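Local coordinates for DegV family protein (Eubacterium eligens, PDB 3FDJ) that is of uncharacterised function but, as a member of the DegV family, probably binds a fatty acid or similar lipid between its two domains, at residues A8-E16 with V255-S263. Residues are numbered along the deposited sequence; the frame is centred on the assembly and turned at random.
Sequences ADSACDIKE and VYKAGGLCS
Asp13, in the loop after strand 5-9, meets Gly259 at the start of helix 260-266. Its CB lies in the plane of the Tyr256 ring, 3.9 Å from CE2 at the ring's edge. With CG anti to the carbonyl carbon (chi1 -53°), the carboxylate is brought against Ala258 CA and Gly259 N, the latter 3.5 Å from Asp13 CG. A short acidic side chain suits this place because OD1 can accept the amide there: Gly259 N gives it a nearly straight bond (2.8 Å, 174°) from above the carboxylate plane. Cys262 SG sits 3.4 Å from Asp13 OD1 and 4.0 Å from OD2. This is an interdomain contact of the two-domain DegV fold: strand 5-9 belongs to one sheet, strand 253-257 to the edge of the other. Gly259 is the N-cap residue, and lacking a side chain it lets the Asp13 backbone approach to 4.3 Å between CA atoms. One water lies within hydrogen-bonding distance of Asp13 OD1 and Ser10 O and accepts from Cys262 N; a second joins Asp13 O to Lys257 O. Asp38 is hydrogen-bonded to Ser10 OG and to the backbone N atoms of Gly260 and Leu261. Small enough to fit beside the helix, Ala11 sets its CB 4.0 Å from Leu261 CD1.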
loop_
_atom_site.group_PDB
_atom_site.type_symbol
_atom_site.label_atom_id
_atom_site.label_comp_id
_atom_site.label_asym_id
_atom_site.label_seq_id
_atom_site.Cartn_x
_atom_site.Cartn_y
_atom_site.Cartn_z
ATOM N N ALA A 8 10.595 -2.034 3.237
ATOM C CA ALA A 8 9.457 -1.959 2.320
ATOM C C ALA A 8 9.622 -0.803 1.384
ATOM O O ALA A 8 10.255 0.185 1.720
ATOM C CB ALA A 8 8.145 -1.816 3.101
ATOM N N ASP A 9 9.044 -0.901 0.189
ATOM C CA ASP A 9 8.946 0.296 -0.604
ATOM C C ASP A 9 7.942 1.297 -0.008
ATOM O O ASP A 9 7.069 0.952 0.804
ATOM C CB ASP A 9 8.675 -0.003 -2.058
ATOM C CG ASP A 9 7.318 -0.543 -2.280
ATOM O OD1 ASP A 9 6.335 0.219 -2.034
ATOM O OD2 ASP A 9 7.228 -1.710 -2.745
ATOM N N SER A 10 8.083 2.544 -0.442
ATOM C CA SER A 10 7.339 3.667 0.130
ATOM C C SER A 10 5.827 3.625 -0.151
ATOM O O SER A 10 5.082 4.409 0.425
ATOM C CB SER A 10 7.940 4.990 -0.371
ATOM O OG SER A 10 7.691 5.183 -1.759
ATOM N N ALA A 11 5.373 2.699 -0.997
ATOM C CA ALA A 11 3.928 2.455 -1.149
ATOM C C ALA A 11 3.285 1.952 0.148
ATOM O O ALA A 11 2.059 1.925 0.232
ATOM C CB ALA A 11 3.644 1.500 -2.277
ATOM N N CYS A 12 4.089 1.565 1.141
ATOM C CA CYS A 12 3.553 1.164 2.447
ATOM C C CYS A 12 3.075 2.349 3.297
ATOM O O CYS A 12 2.438 2.151 4.329
ATOM C CB CYS A 12 4.575 0.340 3.220
ATOM S SG CYS A 12 5.928 1.285 3.863
ATOM N N ASP A 13 3.396 3.568 2.857
ATOM C CA ASP A 13 2.948 4.841 3.480
ATOM C C ASP A 13 3.618 5.184 4.827
ATOM O O ASP A 13 3.355 6.264 5.371
ATOM C CB ASP A 13 1.410 4.907 3.680
ATOM C CG ASP A 13 0.605 4.626 2.395
ATOM O OD1 ASP A 13 0.860 5.303 1.370
ATOM O OD2 ASP A 13 -0.324 3.761 2.441
ATOM N N ILE A 14 4.470 4.308 5.360
ATOM C CA ILE A 14 5.053 4.517 6.693
ATOM C C ILE A 14 6.564 4.592 6.605
ATOM O O ILE A 14 7.168 4.120 5.628
ATOM C CB ILE A 14 4.604 3.454 7.725
ATOM C CG1 ILE A 14 5.008 2.038 7.311
ATOM C CG2 ILE A 14 3.089 3.522 7.882
ATOM C CD1 ILE A 14 4.936 1.002 8.428
ATOM N N LYS A 15 7.137 5.227 7.620
ATOM C CA LYS A 15 8.583 5.437 7.715
ATOM C C LYS A 15 9.209 4.767 8.937
ATOM O O LYS A 15 10.433 4.654 8.999
ATOM C CB LYS A 15 8.894 6.935 7.743
ATOM C CG LYS A 15 9.126 7.570 6.377
ATOM C CD LYS A 15 7.850 8.035 5.712
ATOM C CE LYS A 15 8.155 8.765 4.392
ATOM N NZ LYS A 15 6.956 8.807 3.502
ATOM N N GLU A 16 8.389 4.342 9.893
ATOM C CA GLU A 16 8.844 3.665 11.096
ATOM C C GLU A 16 7.852 2.595 11.537
ATOM O O GLU A 16 6.670 2.624 11.180
ATOM C CB GLU A 16 9.041 4.671 12.252
ATOM C CG GLU A 16 7.722 5.298 12.752
ATOM C CD GLU A 16 7.893 6.198 13.979
ATOM O OE1 GLU A 16 8.898 6.042 14.716
ATOM O OE2 GLU A 16 7.002 7.068 14.194
ATOM N N VAL A 255 -6.093 4.919 11.448
ATOM C CA VAL A 255 -6.345 5.799 10.301
ATOM C C VAL A 255 -5.137 6.714 10.166
ATOM O O VAL A 255 -4.714 7.349 11.149
ATOM C CB VAL A 255 -7.582 6.675 10.543
ATOM C CG1 VAL A 255 -7.681 7.826 9.494
ATOM C CG2 VAL A 255 -8.849 5.819 10.568
ATOM N N TYR A 256 -4.587 6.819 8.962
ATOM C CA TYR A 256 -3.373 7.600 8.778
ATOM C C TYR A 256 -3.233 8.100 7.349
ATOM O O TYR A 256 -3.969 7.696 6.458
ATOM C CB TYR A 256 -2.148 6.759 9.165
ATOM C CG TYR A 256 -2.049 5.469 8.396
ATOM C CD1 TYR A 256 -2.822 4.366 8.762
ATOM C CD2 TYR A 256 -1.188 5.339 7.311
ATOM C CE1 TYR A 256 -2.768 3.190 8.048
ATOM C CE2 TYR A 256 -1.110 4.151 6.606
ATOM C CZ TYR A 256 -1.918 3.091 6.981
ATOM O OH TYR A 256 -1.864 1.919 6.316
ATOM N N LYS A 257 -2.298 9.016 7.148
ATOM C CA LYS A 257 -2.114 9.635 5.840
ATOM C C LYS A 257 -1.344 8.725 4.871
ATOM O O LYS A 257 -0.340 8.100 5.225
ATOM C CB LYS A 257 -1.355 10.951 5.963
ATOM C CG LYS A 257 -2.042 12.006 6.805
ATOM C CD LYS A 257 -1.222 13.291 6.806
ATOM C CE LYS A 257 -1.903 14.356 7.624
ATOM N NZ LYS A 257 -1.973 13.917 9.042
ATOM N N ALA A 258 -1.785 8.739 3.628
ATOM C CA ALA A 258 -1.046 8.113 2.533
ATOM C C ALA A 258 0.287 8.817 2.299
ATOM O O ALA A 258 0.442 10.009 2.597
ATOM C CB ALA A 258 -1.894 8.117 1.264
ATOM N N GLY A 259 1.270 8.057 1.803
ATOM C CA GLY A 259 2.543 8.609 1.379
ATOM C C GLY A 259 2.429 9.111 -0.042
ATOM O O GLY A 259 1.332 9.159 -0.589
ATOM N N GLY A 260 3.568 9.493 -0.614
ATOM C CA GLY A 260 3.631 10.118 -1.936
ATOM C C GLY A 260 3.087 9.248 -3.068
ATOM O O GLY A 260 2.285 9.696 -3.866
ATOM N N LEU A 261 3.538 8.002 -3.128
ATOM C CA LEU A 261 3.162 7.092 -4.202
ATOM C C LEU A 261 1.675 6.803 -4.158
ATOM O O LEU A 261 0.968 6.911 -5.167
ATOM C CB LEU A 261 3.955 5.784 -4.067
ATOM C CG LEU A 261 3.854 4.758 -5.205
ATOM C CD1 LEU A 261 2.541 3.996 -5.175
ATOM C CD2 LEU A 261 4.087 5.451 -6.572
ATOM N N CYS A 262 1.175 6.422 -2.990
ATOM C CA CYS A 262 -0.250 6.171 -2.857
ATOM C C CYS A 262 -1.078 7.441 -3.075
ATOM O O CYS A 262 -2.155 7.366 -3.652
ATOM C CB CYS A 262 -0.598 5.487 -1.539
ATOM S SG CYS A 262 -0.056 3.707 -1.503
ATOM N N SER A 263 -0.565 8.600 -2.689
ATOM C CA SER A 263 -1.276 9.874 -2.929
ATOM C C SER A 263 -1.366 10.163 -4.423
ATOM O O SER A 263 -2.402 10.606 -4.899
ATOM C CB SER A 263 -0.628 11.039 -2.175
ATOM O OG SER A 263 -0.752 10.876 -0.758
HETATM O O HOH W 1 2.736 5.966 -0.534
HETATM O O HOH W 2 1.713 7.754 6.862
#